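Local coordinates for 65 kDa virulence protein (Salmonella typhimurium, PDB 2GWM) that probably transfers ADP-ribose from NAD+ to an arginine of actin and so blocks filament assembly, this chain being the ADP-ribosyltransferase domain of the toxin SpvB, at residues Asp75-Tyr80 against Leu128-Lys133; Lys84-Ala89 against Ile190-Asn195; Asn102-Lys107 against Leu157-Ile162; Thr122-Tyr127 against Ile194-Leu199. All blocks are in the same frame, centred on the assembly; numbering follows the deposited sequence.

Interaction 1 (Asp75-Tyr80 against Leu128-Lys133); sequences DHRVVY and LEKGHK
Arg77 and Leu128 carry on the antiparallel register of strands 78-83 and 122-127, just beyond Val79 and Ile126. Leu128 N donates to Arg77 O at 2.8 Å, approaching from well above the carbonyl plane. The side chain of Arg77 returns to the same residue. Bends at chi2 and chi3 (chi3 -60°) bring CD and then NE close to Leu128 O, and Arg77 NE donates to that oxygen at 2.7 Å. The N-H...O angle is 159°, and the oxygen lies at the guanidinium edge, near its plane. The next residue supplies the counter-charge: Arg77 NH2 forms a salt bridge with Glu129 OE1 at 2.6 Å. Carboxylate and guanidinium planes stand 86° apart. Glu129 OE2 has a second partner in Arg197.

Glu129 to His132 form a type II beta turn, with glycine at its third position. The turn brings Lys130 N over one face of the Arg77 guanidinium, 4.1 Å above its plane. It also turns His132 back toward the strand. A water spans the gap there, donating to His76 O at 3.1 Å and hydrogen-bonded to His132 NE2 at 2.7 Å. His132 ND1 bonds to Gly134. Deeper in, Leu128 CD1 packs 4.0 Å from Val79 CG1, the two side chains crossing at about a right angle. Met149 of strand 149-151 touches Val79, Leu128 and His132.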
loop_
_atom_site.group_PDB
_atom_site.type_symbol
_atom_site.label_atom_id
_atom_site.label_comp_id
_atom_site.label_asym_id
_atom_site.label_seq_id
_atom_site.Cartn_x
_atom_site.Cartn_y
_atom_site.Cartn_z
ATOM N N ASP A 75 -9.166 2.755 -15.726
ATOM C CA ASP A 75 -9.852 4.041 -15.628
ATOM C C ASP A 75 -10.269 4.455 -14.231
ATOM O O ASP A 75 -11.058 5.398 -14.085
ATOM C CB ASP A 75 -11.102 4.021 -16.541
ATOM C CG ASP A 75 -10.758 4.135 -18.015
ATOM O OD1 ASP A 75 -9.587 4.422 -18.375
ATOM O OD2 ASP A 75 -11.685 3.981 -18.853
ATOM N N HIS A 76 -9.815 3.753 -13.195
ATOM C CA HIS A 76 -10.213 4.051 -11.802
ATOM C C HIS A 76 -9.866 5.451 -11.401
ATOM O O HIS A 76 -8.806 5.970 -11.759
ATOM C CB HIS A 76 -9.596 3.064 -10.835
ATOM C CG HIS A 76 -9.986 1.661 -11.120
ATOM N ND1 HIS A 76 -9.275 0.876 -11.996
ATOM C CD2 HIS A 76 -11.040 0.916 -10.714
ATOM C CE1 HIS A 76 -9.854 -0.305 -12.095
ATOM N NE2 HIS A 76 -10.940 -0.301 -11.351
ATOM N N ARG A 77 -10.819 6.084 -10.701
ATOM C CA ARG A 77 -10.621 7.455 -10.223
ATOM C C ARG A 77 -10.737 7.556 -8.723
ATOM O O ARG A 77 -10.578 8.651 -8.183
ATOM C CB ARG A 77 -11.576 8.426 -10.891
ATOM C CG ARG A 77 -11.305 8.614 -12.383
ATOM C CD ARG A 77 -9.941 9.280 -12.770
ATOM N NE ARG A 77 -9.806 10.630 -12.207
ATOM C CZ ARG A 77 -10.159 11.758 -12.807
ATOM N NH1 ARG A 77 -10.690 11.744 -14.012
ATOM N NH2 ARG A 77 -9.981 12.915 -12.183
ATOM N N VAL A 78 -10.911 6.418 -8.046
ATOM C CA VAL A 78 -10.895 6.347 -6.602
ATOM C C VAL A 78 -10.584 4.911 -6.188
ATOM O O VAL A 78 -10.957 3.952 -6.845
ATOM C CB VAL A 78 -12.261 6.839 -6.032
ATOM C CG1 VAL A 78 -13.405 5.903 -6.470
ATOM C CG2 VAL A 78 -12.208 7.045 -4.535
ATOM N N VAL A 79 -9.880 4.777 -5.084
ATOM C CA VAL A 79 -9.610 3.473 -4.489
ATOM C C VAL A 79 -9.696 3.618 -2.974
ATOM O O VAL A 79 -9.753 4.746 -2.437
ATOM C CB VAL A 79 -8.180 2.924 -4.888
ATOM C CG1 VAL A 79 -8.141 2.534 -6.326
ATOM C CG2 VAL A 79 -7.123 3.904 -4.545
ATOM N N TYR A 80 -9.659 2.498 -2.271
ATOM C CA TYR A 80 -9.952 2.482 -0.859
ATOM C C TYR A 80 -8.947 1.686 -0.099
ATOM O O TYR A 80 -8.331 0.721 -0.625
ATOM C CB TYR A 80 -11.326 1.814 -0.576
ATOM C CG TYR A 80 -12.416 2.340 -1.452
ATOM C CD1 TYR A 80 -12.986 3.568 -1.184
ATOM C CD2 TYR A 80 -12.788 1.696 -2.606
ATOM C CE1 TYR A 80 -13.965 4.100 -1.998
ATOM C CE2 TYR A 80 -13.775 2.222 -3.457
ATOM C CZ TYR A 80 -14.372 3.445 -3.121
ATOM O OH TYR A 80 -15.359 4.061 -3.868
ATOM N N LEU A 128 -8.034 9.586 -7.379
ATOM C CA LEU A 128 -6.943 9.460 -8.321
ATOM C C LEU A 128 -7.187 10.308 -9.511
ATOM O O LEU A 128 -8.312 10.416 -9.939
ATOM C CB LEU A 128 -6.846 8.012 -8.823
ATOM C CG LEU A 128 -6.659 6.981 -7.714
ATOM C CD1 LEU A 128 -6.614 5.595 -8.348
ATOM C CD2 LEU A 128 -5.422 7.218 -6.831
ATOM N N GLU A 129 -6.149 10.951 -10.025
ATOM C CA GLU A 129 -6.232 11.666 -11.296
ATOM C C GLU A 129 -5.613 10.843 -12.405
ATOM O O GLU A 129 -4.826 9.942 -12.149
ATOM C CB GLU A 129 -5.511 13.014 -11.203
ATOM C CG GLU A 129 -6.132 14.017 -10.283
ATOM C CD GLU A 129 -7.594 14.218 -10.562
ATOM O OE1 GLU A 129 -7.907 14.507 -11.757
ATOM O OE2 GLU A 129 -8.422 14.086 -9.619
ATOM N N LYS A 130 -5.975 11.149 -13.642
ATOM C CA LYS A 130 -5.566 10.329 -14.793
ATOM C C LYS A 130 -4.074 10.306 -14.876
ATOM O O LYS A 130 -3.450 11.305 -14.637
ATOM C CB LYS A 130 -6.114 10.906 -16.074
ATOM C CG LYS A 130 -7.568 10.702 -16.315
ATOM C CD LYS A 130 -7.915 11.438 -17.613
ATOM C CE LYS A 130 -9.382 11.748 -17.818
ATOM N NZ LYS A 130 -9.589 12.519 -19.070
ATOM N N GLY A 131 -3.494 9.143 -15.136
ATOM C CA GLY A 131 -2.041 9.022 -15.354
ATOM C C GLY A 131 -1.255 8.647 -14.119
ATOM O O GLY A 131 -0.013 8.653 -14.112
ATOM N N HIS A 132 -1.987 8.350 -13.041
ATOM C CA HIS A 132 -1.370 7.963 -11.781
ATOM C C HIS A 132 -0.621 6.623 -11.956
ATOM O O HIS A 132 -0.850 5.919 -12.929
ATOM C CB HIS A 132 -2.441 7.830 -10.706
ATOM C CG HIS A 132 -3.408 6.723 -10.976
ATOM N ND1 HIS A 132 -3.124 5.416 -10.664
ATOM C CD2 HIS A 132 -4.625 6.711 -11.573
ATOM C CE1 HIS A 132 -4.132 4.649 -11.033
ATOM N NE2 HIS A 132 -5.067 5.411 -11.575
ATOM N N LYS A 133 0.234 6.288 -10.994
ATOM C CA LYS A 133 1.138 5.123 -11.106
ATOM C C LYS A 133 0.562 3.824 -10.552
ATOM O O LYS A 133 1.203 2.786 -10.552
ATOM C CB LYS A 133 2.447 5.439 -10.395
ATOM C CG LYS A 133 3.277 6.479 -11.130
ATOM C CD LYS A 133 4.613 6.641 -10.451
ATOM C CE LYS A 133 5.528 7.598 -11.230
ATOM N NZ LYS A 133 5.997 7.012 -12.486
HETATM O O HOH W 1 -6.874 3.675 -12.638
#

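Interaction 2 (Lys84-Ala89 against Ile190-Asn195); sequences KLDKPA and IKRIIN
Asp86 meets the guanidinium of Arg192 tip to tip. Its OD1 takes the strong bond, from Arg192 NH2 at 2.8 Å with an N-H...O angle of 156°. That bond uses the syn lone pair of OD1, and the oxygen sits at the edge of the guanidinium, near its plane. Arg192 NH1 adds weak bonds to Asp86 OD1 and Asp86 OD2, each 3.3 Å. The two flat groups are turned 58° apart, not coplanar as in an ideal bidentate pair.

The salt bridge ties the loop between strand 78-83 and helix 91-97 to the start of strand 192-198, the sheet's central strand. Arg192 NH1 also bonds Thr122 OG1. The carboxylate of Asp121 accepts the backbone N-H groups of Leu85 and Asp86 and so holds the start of the loop.

Lys191 lies against the same ion pair. Its CG stands over one face of the guanidinium, toward the rim, and Lys191 CD touches Asp86 OD2 at 3.4 Å. Lys191 NZ stays 4.5 Å from Asp86 OD1, beyond a salt bridge. On the buried side Leu85 and Ile194 also meet tip to tip, CD1 to CD1 at 4.2 Å, while Leu94 of helix 91-97 packs on Leu85, Asp86 and Arg192.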
loop_
_atom_site.group_PDB
_atom_site.type_symbol
_atom_site.label_atom_id
_atom_site.label_comp_id
_atom_site.label_asym_id
_atom_site.label_seq_id
_atom_site.Cartn_x
_atom_site.Cartn_y
_atom_site.Cartn_z
ATOM N N LYS A 84 -5.254 0.877 10.458
ATOM C CA LYS A 84 -5.330 1.022 11.867
ATOM C C LYS A 84 -4.407 2.146 12.193
ATOM O O LYS A 84 -3.160 1.980 12.118
ATOM C CB LYS A 84 -4.875 -0.267 12.519
ATOM C CG LYS A 84 -5.127 -0.310 13.944
ATOM C CD LYS A 84 -4.685 -1.628 14.533
ATOM C CE LYS A 84 -5.315 -1.825 15.892
ATOM N NZ LYS A 84 -5.304 -0.573 16.753
ATOM N N LEU A 85 -4.961 3.315 12.510
ATOM C CA LEU A 85 -4.162 4.467 12.921
ATOM C C LEU A 85 -4.227 4.817 14.376
ATOM O O LEU A 85 -3.468 5.681 14.804
ATOM C CB LEU A 85 -4.539 5.725 12.140
ATOM C CG LEU A 85 -4.273 5.784 10.658
ATOM C CD1 LEU A 85 -4.715 7.182 10.147
ATOM C CD2 LEU A 85 -2.809 5.495 10.349
ATOM N N ASP A 86 -5.073 4.162 15.170
ATOM C CA ASP A 86 -5.263 4.556 16.546
ATOM C C ASP A 86 -4.354 3.849 17.547
ATOM O O ASP A 86 -4.591 3.957 18.752
ATOM C CB ASP A 86 -6.737 4.409 16.946
ATOM C CG ASP A 86 -7.602 5.413 16.263
ATOM O OD1 ASP A 86 -7.222 6.567 16.231
ATOM O OD2 ASP A 86 -8.681 5.071 15.777
ATOM N N LYS A 87 -3.289 3.223 17.054
ATOM C CA LYS A 87 -2.249 2.631 17.928
ATOM C C LYS A 87 -1.416 3.750 18.562
ATOM O O LYS A 87 -0.975 4.656 17.856
ATOM C CB LYS A 87 -1.315 1.732 17.128
ATOM C CG LYS A 87 -1.997 0.705 16.219
ATOM C CD LYS A 87 -1.126 -0.495 15.823
ATOM C CE LYS A 87 0.277 -0.105 15.397
ATOM N NZ LYS A 87 1.237 -1.270 15.447
ATOM N N PRO A 88 -1.175 3.681 19.885
ATOM C CA PRO A 88 -0.174 4.572 20.491
ATOM C C PRO A 88 1.059 4.860 19.631
ATOM O O PRO A 88 1.378 6.020 19.416
ATOM C CB PRO A 88 0.207 3.816 21.758
ATOM C CG PRO A 88 -1.132 3.251 22.197
ATOM C CD PRO A 88 -1.817 2.836 20.912
ATOM N N ALA A 89 1.701 3.823 19.095
ATOM C CA ALA A 89 2.923 3.979 18.290
ATOM C C ALA A 89 2.773 4.739 16.986
ATOM O O ALA A 89 3.768 5.191 16.400
ATOM C CB ALA A 89 3.511 2.615 17.970
ATOM N N ILE A 190 -15.338 1.876 13.198
ATOM C CA ILE A 190 -14.762 2.935 12.406
ATOM C C ILE A 190 -14.770 4.236 13.149
ATOM O O ILE A 190 -15.852 4.680 13.605
ATOM C CB ILE A 190 -15.456 3.083 11.034
ATOM C CG1 ILE A 190 -15.382 1.753 10.256
ATOM C CG2 ILE A 190 -14.884 4.220 10.216
ATOM C CD1 ILE A 190 -16.254 1.753 9.057
ATOM N N LYS A 191 -13.602 4.871 13.216
ATOM C CA LYS A 191 -13.464 6.135 13.881
ATOM C C LYS A 191 -13.488 7.325 12.941
ATOM O O LYS A 191 -13.955 8.412 13.276
ATOM C CB LYS A 191 -12.166 6.167 14.669
ATOM C CG LYS A 191 -12.003 7.389 15.536
ATOM C CD LYS A 191 -11.343 6.942 16.853
ATOM C CE LYS A 191 -11.529 7.948 17.947
ATOM N NZ LYS A 191 -10.626 9.102 17.742
ATOM N N ARG A 192 -13.038 7.125 11.712
ATOM C CA ARG A 192 -12.932 8.218 10.782
ATOM C C ARG A 192 -12.814 7.723 9.360
ATOM O O ARG A 192 -12.366 6.596 9.084
ATOM C CB ARG A 192 -11.728 9.077 11.141
ATOM C CG ARG A 192 -10.439 8.325 10.824
ATOM C CD ARG A 192 -9.217 9.092 11.285
ATOM N NE ARG A 192 -9.096 9.301 12.731
ATOM C CZ ARG A 192 -8.703 8.385 13.613
ATOM N NH1 ARG A 192 -8.475 7.143 13.210
ATOM N NH2 ARG A 192 -8.587 8.690 14.921
ATOM N N ILE A 193 -13.248 8.577 8.463
ATOM C CA ILE A 193 -12.946 8.536 7.051
ATOM C C ILE A 193 -12.013 9.662 6.747
ATOM O O ILE A 193 -12.227 10.785 7.164
ATOM C CB ILE A 193 -14.257 8.640 6.158
ATOM C CG1 ILE A 193 -15.251 7.540 6.498
ATOM C CG2 ILE A 193 -13.904 8.712 4.648
ATOM C CD1 ILE A 193 -16.651 7.896 6.026
ATOM N N ILE A 194 -10.991 9.351 5.942
ATOM C CA ILE A 194 -10.081 10.361 5.477
ATOM C C ILE A 194 -10.190 10.340 3.978
ATOM O O ILE A 194 -9.910 9.352 3.330
ATOM C CB ILE A 194 -8.641 10.147 5.890
ATOM C CG1 ILE A 194 -8.533 10.000 7.391
ATOM C CG2 ILE A 194 -7.799 11.333 5.403
ATOM C CD1 ILE A 194 -7.125 9.757 7.888
ATOM N N ASN A 195 -10.591 11.490 3.424
ATOM C CA ASN A 195 -10.677 11.734 1.982
ATOM C C ASN A 195 -9.337 12.316 1.554
ATOM O O ASN A 195 -8.927 13.376 2.031
ATOM C CB ASN A 195 -11.832 12.686 1.661
ATOM C CG ASN A 195 -13.152 12.141 2.086
ATOM O OD1 ASN A 195 -13.879 12.757 2.939
ATOM N ND2 ASN A 195 -13.529 11.047 1.471
#

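Interaction 3 (Asn102-Lys107 against Leu157-Ile162); sequences NIIIDK and LKIESI
Ile104 and Ile159 cross obliquely on the buried face of an antiparallel strand pair, with Ile104 CD1 and Ile159 CD1 3.8 Å apart. The pair forms one margin of the five-stranded sheet of the ADP-ribosyltransferase fold. Strand 103-106 is the outermost strand, and 155-164 is its neighbour. Their short axes make an angle of 139°, so the pair is strongly twisted.

The two isoleucines reach each other differently. Ile104 is extended, with CD1 anti along the chain (chi2 173°). Ile159 is bent at chi2 (-52°), which turns its CD1 to Ile104 CD1. Ile159 CG1 in turn lies 4.0 Å from Asn102 CB. The amide of Asn102 leads on to helix 91-97, where ND2 bonds to Glu96 O. Tyr97 of that helix packs on Ile104. Leu157 points to the same face as Ile104 and touches Met196 and Val198 of the next strand.

Ile103 and Lys158 point to the other face as a non-hydrogen-bonded pair. The lysine chain is fully extended, and its end leads away from the contact. Ile104 and Leu157 are the hydrogen-bonded pair: Ile104 N to Leu157 O is 2.8 Å and Leu157 N to Ile104 O is 2.9 Å. Two residues along, past the Ile103-Lys158 pair, Ile159 N donates to Asn102 O at 3.0 Å. That same Asn102 O also receives a CA-H...O contact from Lys158 CA at 3.4 Å.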
loop_
_atom_site.group_PDB
_atom_site.type_symbol
_atom_site.label_atom_id
_atom_site.label_comp_id
_atom_site.label_asym_id
_atom_site.label_seq_id
_atom_site.Cartn_x
_atom_site.Cartn_y
_atom_site.Cartn_z
ATOM N N ASN A 102 -2.447 18.550 4.644
ATOM C CA ASN A 102 -1.101 17.954 4.715
ATOM C C ASN A 102 -0.800 17.193 3.413
ATOM O O ASN A 102 -1.697 16.682 2.728
ATOM C CB ASN A 102 -0.983 17.033 5.922
ATOM C CG ASN A 102 0.450 16.739 6.351
ATOM O OD1 ASN A 102 1.403 17.431 5.972
ATOM N ND2 ASN A 102 0.599 15.725 7.210
ATOM N N ILE A 103 0.469 17.171 3.041
ATOM C CA ILE A 103 0.922 16.343 1.934
ATOM C C ILE A 103 1.860 15.318 2.511
ATOM O O ILE A 103 2.854 15.673 3.170
ATOM C CB ILE A 103 1.574 17.206 0.845
ATOM C CG1 ILE A 103 0.482 18.126 0.284
ATOM C CG2 ILE A 103 2.147 16.342 -0.234
ATOM C CD1 ILE A 103 0.906 18.958 -0.681
ATOM N N ILE A 104 1.507 14.059 2.279
ATOM C CA ILE A 104 2.233 12.909 2.853
ATOM C C ILE A 104 2.866 12.092 1.729
ATOM O O ILE A 104 2.355 12.085 0.624
ATOM C CB ILE A 104 1.321 12.036 3.681
ATOM C CG1 ILE A 104 0.719 12.915 4.786
ATOM C CG2 ILE A 104 2.078 10.819 4.301
ATOM C CD1 ILE A 104 -0.294 12.242 5.562
ATOM N N ILE A 105 4.044 11.548 2.006
ATOM C CA ILE A 105 4.723 10.657 1.066
ATOM C C ILE A 105 4.714 9.284 1.717
ATOM O O ILE A 105 5.189 9.123 2.841
ATOM C CB ILE A 105 6.166 11.069 0.819
ATOM C CG1 ILE A 105 6.198 12.472 0.233
ATOM C CG2 ILE A 105 6.822 10.087 -0.130
ATOM C CD1 ILE A 105 7.483 13.016 -0.034
ATOM N N ASP A 106 4.140 8.333 1.017
ATOM C CA ASP A 106 4.208 6.926 1.408
ATOM C C ASP A 106 5.475 6.311 0.827
ATOM O O ASP A 106 5.580 6.148 -0.380
ATOM C CB ASP A 106 2.982 6.139 0.940
ATOM C CG ASP A 106 2.898 4.737 1.579
ATOM O OD1 ASP A 106 3.960 4.180 1.905
ATOM O OD2 ASP A 106 1.787 4.196 1.775
ATOM N N LYS A 107 6.408 5.964 1.699
ATOM C CA LYS A 107 7.694 5.432 1.238
ATOM C C LYS A 107 7.691 4.004 0.718
ATOM O O LYS A 107 8.625 3.594 0.059
ATOM C CB LYS A 107 8.712 5.546 2.351
ATOM C CG LYS A 107 9.035 7.031 2.648
ATOM C CD LYS A 107 10.168 7.125 3.629
ATOM C CE LYS A 107 10.346 8.554 4.118
ATOM N NZ LYS A 107 10.980 9.509 3.102
ATOM N N LEU A 157 0.283 12.017 -1.413
ATOM C CA LEU A 157 -1.130 12.266 -1.227
ATOM C C LEU A 157 -1.431 13.463 -0.384
ATOM O O LEU A 157 -0.769 13.761 0.598
ATOM C CB LEU A 157 -1.750 11.122 -0.543
ATOM C CG LEU A 157 -1.470 9.738 -1.154
ATOM C CD1 LEU A 157 -0.461 9.165 -0.302
ATOM C CD2 LEU A 157 -2.679 8.871 -1.196
ATOM N N LYS A 158 -2.503 14.087 -0.777
ATOM C CA LYS A 158 -3.035 15.254 -0.066
ATOM C C LYS A 158 -4.238 14.850 0.784
ATOM O O LYS A 158 -5.098 14.114 0.331
ATOM C CB LYS A 158 -3.472 16.292 -1.061
ATOM C CG LYS A 158 -4.006 17.453 -0.368
ATOM C CD LYS A 158 -4.470 18.512 -1.292
ATOM C CE LYS A 158 -4.792 19.793 -0.477
ATOM N NZ LYS A 158 -5.177 20.959 -1.315
ATOM N N ILE A 159 -4.236 15.319 2.030
ATOM C CA ILE A 159 -5.343 15.108 2.969
ATOM C C ILE A 159 -6.318 16.202 2.696
ATOM O O ILE A 159 -6.038 17.389 2.980
ATOM C CB ILE A 159 -4.849 15.250 4.433
ATOM C CG1 ILE A 159 -3.643 14.329 4.741
ATOM C CG2 ILE A 159 -5.997 15.041 5.389
ATOM C CD1 ILE A 159 -3.849 12.940 4.401
ATOM N N GLU A 160 -7.482 15.840 2.152
ATOM C CA GLU A 160 -8.476 16.847 1.783
ATOM C C GLU A 160 -9.526 17.093 2.878
ATOM O O GLU A 160 -9.855 18.235 3.181
ATOM C CB GLU A 160 -9.104 16.419 0.456
ATOM C CG GLU A 160 -8.092 16.416 -0.661
ATOM C CD GLU A 160 -8.708 16.355 -2.034
ATOM O OE1 GLU A 160 -9.691 15.568 -2.227
ATOM O OE2 GLU A 160 -8.169 17.053 -2.913
ATOM N N SER A 161 -10.073 16.037 3.459
ATOM C CA SER A 161 -10.956 16.190 4.613
ATOM C C SER A 161 -10.973 14.954 5.473
ATOM O O SER A 161 -10.638 13.858 5.012
ATOM C CB SER A 161 -12.374 16.515 4.162
ATOM O OG SER A 161 -12.987 15.526 3.375
ATOM N N ILE A 162 -11.378 15.153 6.728
ATOM C CA ILE A 162 -11.483 14.099 7.703
ATOM C C ILE A 162 -12.913 14.144 8.215
ATOM O O ILE A 162 -13.424 15.252 8.521
ATOM C CB ILE A 162 -10.474 14.226 8.882
ATOM C CG1 ILE A 162 -9.015 14.301 8.376
ATOM C CG2 ILE A 162 -10.678 13.045 9.857
ATOM C CD1 ILE A 162 -8.447 15.639 8.188
#

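Interaction 4 (Thr122-Tyr127 against Ile194-Leu199)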
loop_
_atom_site.group_PDB
_atom_site.type_symbol
_atom_site.label_atom_id
_atom_site.label_comp_id
_atom_site.label_asym_id
_atom_site.label_seq_id
_atom_site.Cartn_x
_atom_site.Cartn_y
_atom_site.Cartn_z
ATOM N N THR A 122 -9.765 3.489 10.575
ATOM C CA THR A 122 -9.683 4.521 9.571
ATOM C C THR A 122 -9.986 3.947 8.194
ATOM O O THR A 122 -9.388 2.931 7.790
ATOM C CB THR A 122 -8.274 5.131 9.581
ATOM O OG1 THR A 122 -7.994 5.650 10.854
ATOM C CG2 THR A 122 -8.142 6.195 8.551
ATOM N N ILE A 123 -10.869 4.573 7.447
ATOM C CA ILE A 123 -11.107 4.250 6.072
ATOM C C ILE A 123 -10.583 5.392 5.245
ATOM O O ILE A 123 -10.953 6.554 5.414
ATOM C CB ILE A 123 -12.613 4.091 5.741
ATOM C CG1 ILE A 123 -13.314 3.114 6.683
ATOM C CG2 ILE A 123 -12.828 3.659 4.296
ATOM C CD1 ILE A 123 -12.678 1.784 6.797
ATOM N N LEU A 124 -9.664 5.067 4.351
ATOM C CA LEU A 124 -9.178 6.039 3.355
ATOM C C LEU A 124 -9.948 5.933 2.059
ATOM O O LEU A 124 -10.103 4.854 1.477
ATOM C CB LEU A 124 -7.714 5.750 3.038
ATOM C CG LEU A 124 -6.786 5.719 4.209
ATOM C CD1 LEU A 124 -5.329 5.496 3.754
ATOM C CD2 LEU A 124 -6.868 6.894 5.121
ATOM N N ASN A 125 -10.449 7.077 1.574
ATOM C CA ASN A 125 -11.136 7.228 0.337
ATOM C C ASN A 125 -10.200 8.064 -0.507
ATOM O O ASN A 125 -10.008 9.192 -0.256
ATOM C CB ASN A 125 -12.461 8.014 0.612
ATOM C CG ASN A 125 -13.279 8.254 -0.609
ATOM O OD1 ASN A 125 -13.505 7.347 -1.428
ATOM N ND2 ASN A 125 -13.788 9.515 -0.745
ATOM N N ILE A 126 -9.527 7.397 -1.437
ATOM C CA ILE A 126 -8.375 7.948 -2.166
ATOM C C ILE A 126 -8.695 8.250 -3.604
ATOM O O ILE A 126 -8.836 7.330 -4.419
ATOM C CB ILE A 126 -7.187 6.963 -2.095
ATOM C CG1 ILE A 126 -6.826 6.605 -0.671
ATOM C CG2 ILE A 126 -5.974 7.579 -2.786
ATOM C CD1 ILE A 126 -5.775 5.535 -0.567
ATOM N N TYR A 127 -8.828 9.533 -3.922
ATOM C CA TYR A 127 -9.110 9.950 -5.274
ATOM C C TYR A 127 -7.860 9.937 -6.126
ATOM O O TYR A 127 -6.789 10.318 -5.675
ATOM C CB TYR A 127 -9.723 11.333 -5.285
ATOM C CG TYR A 127 -11.116 11.311 -4.638
ATOM C CD1 TYR A 127 -12.176 10.680 -5.276
ATOM C CD2 TYR A 127 -11.340 11.840 -3.364
ATOM C CE1 TYR A 127 -13.438 10.675 -4.736
ATOM C CE2 TYR A 127 -12.591 11.801 -2.781
ATOM C CZ TYR A 127 -13.652 11.194 -3.459
ATOM O OH TYR A 127 -14.906 11.184 -2.853
ATOM N N ILE A 194 -10.991 9.351 5.942
ATOM C CA ILE A 194 -10.081 10.361 5.477
ATOM C C ILE A 194 -10.190 10.340 3.978
ATOM O O ILE A 194 -9.910 9.352 3.330
ATOM C CB ILE A 194 -8.641 10.147 5.890
ATOM C CG1 ILE A 194 -8.533 10.000 7.391
ATOM C CG2 ILE A 194 -7.799 11.333 5.403
ATOM C CD1 ILE A 194 -7.125 9.757 7.888
ATOM N N ASN A 195 -10.591 11.490 3.424
ATOM C CA ASN A 195 -10.677 11.734 1.982
ATOM C C ASN A 195 -9.337 12.316 1.554
ATOM O O ASN A 195 -8.927 13.376 2.031
ATOM C CB ASN A 195 -11.832 12.686 1.661
ATOM C CG ASN A 195 -13.152 12.141 2.086
ATOM O OD1 ASN A 195 -13.879 12.757 2.939
ATOM N ND2 ASN A 195 -13.529 11.047 1.471
ATOM N N MET A 196 -8.694 11.627 0.635
ATOM C CA MET A 196 -7.331 11.918 0.188
ATOM C C MET A 196 -7.291 11.991 -1.310
ATOM O O MET A 196 -8.170 11.470 -1.993
ATOM C CB MET A 196 -6.363 10.756 0.536
ATOM C CG MET A 196 -6.323 10.405 1.907
ATOM S SD MET A 196 -5.053 9.207 2.145
ATOM C CE MET A 196 -4.487 9.712 3.691
ATOM N N ARG A 197 -6.189 12.544 -1.848
ATOM C CA ARG A 197 -5.997 12.595 -3.283
ATOM C C ARG A 197 -4.548 12.306 -3.610
ATOM O O ARG A 197 -3.658 12.902 -2.995
ATOM C CB ARG A 197 -6.368 13.964 -3.835
ATOM C CG ARG A 197 -6.299 14.071 -5.331
ATOM C CD ARG A 197 -6.913 15.383 -5.864
ATOM N NE ARG A 197 -8.227 15.589 -5.331
ATOM C CZ ARG A 197 -9.340 15.035 -5.775
ATOM N NH1 ARG A 197 -9.360 14.309 -6.878
ATOM N NH2 ARG A 197 -10.429 15.201 -5.046
ATOM N N VAL A 198 -4.311 11.378 -4.529
ATOM C CA VAL A 198 -2.920 11.151 -5.004
ATOM C C VAL A 198 -2.507 12.316 -5.897
ATOM O O VAL A 198 -3.259 12.700 -6.780
ATOM C CB VAL A 198 -2.795 9.797 -5.716
ATOM C CG1 VAL A 198 -1.401 9.666 -6.370
ATOM C CG2 VAL A 198 -2.993 8.664 -4.747
ATOM N N LEU A 199 -1.346 12.932 -5.628
ATOM C CA LEU A 199 -0.767 13.951 -6.484
ATOM C C LEU A 199 0.213 13.332 -7.457
ATOM O O LEU A 199 1.240 12.845 -7.021
ATOM C CB LEU A 199 -0.063 15.045 -5.645
ATOM C CG LEU A 199 -0.923 15.675 -4.554
ATOM C CD1 LEU A 199 -0.160 16.630 -3.615
ATOM C CD2 LEU A 199 -2.065 16.448 -5.191
#
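Strands 122-127 and 194-198 run parallel, their short axes 29° apart, and pair Leu124 with Ile194 through to Tyr127 with Arg197. Five backbone hydrogen bonds alternate between them, starting with Ile194 N to Ile123 O at 2.8 Å and ending with Val198 N to Tyr127 O at 2.9 Å.

One face of this pair is apolar. Leu124 and Ile194 lie side by side and point the same way, with Leu124 CD2 3.8 Å from Ile194 CB. Met196 slants across Leu124 and brings Met196 CE to 4.0 Å from Leu124 CD2. At one end Thr122 CG2 rests on Ile194 CD1. At the other, Ile126 CG2 meets Val198 CG2 at 3.7 Å. Tyr97 of helix 91-97 touches Ile194 and Met196.

The opposite face carries Asn125, Asn195, Tyr127 and Arg197. The planes of the Tyr127 ring and the Arg197 guanidinium are nearly parallel, 7° apart. Tyr127 CB lies over one face of the guanidinium, 3.4 Å from Arg197 NH1; the ring is displaced from it. Tyr127 OH takes a weak bond from Asn125 ND2 at 2.9 Å, within its own strand. A bend at chi3 (-51°) turns Arg197 NE off the extended chain, where it forms a salt bridge with Glu160.

Arg197 NH1 forms a second salt bridge, to Glu129. Two carboxylates therefore fix the rotation of the guanidinium against Tyr127, and their charges would favour its ionised form.

Interaction 4 touches both 3 and 1, with centres about 8 Å and about 11 Å away. Interactions 1 and 3 do not touch each other; their centres are about 15 Å apart. Arg197 is the joint: its NH1 is 2.9 Å from Glu129 OE2 and its NE 2.8 Å from Glu160 OE2. Interaction 2 shares strand 192-198 with interaction 4, where Arg192 NH1 hydrogen-bonds Thr122 OG1 (2.8 Å). Interactions 1 and 2 are about 23 Å apart between centres, but reach the same sheet. The predicted active-site Arg81 has its side chain about 4 Å from that of Leu124 and about 7 Å from that of Val79. The side chain of the predicted active-site Glu148 is about 9 Å from that of Val79.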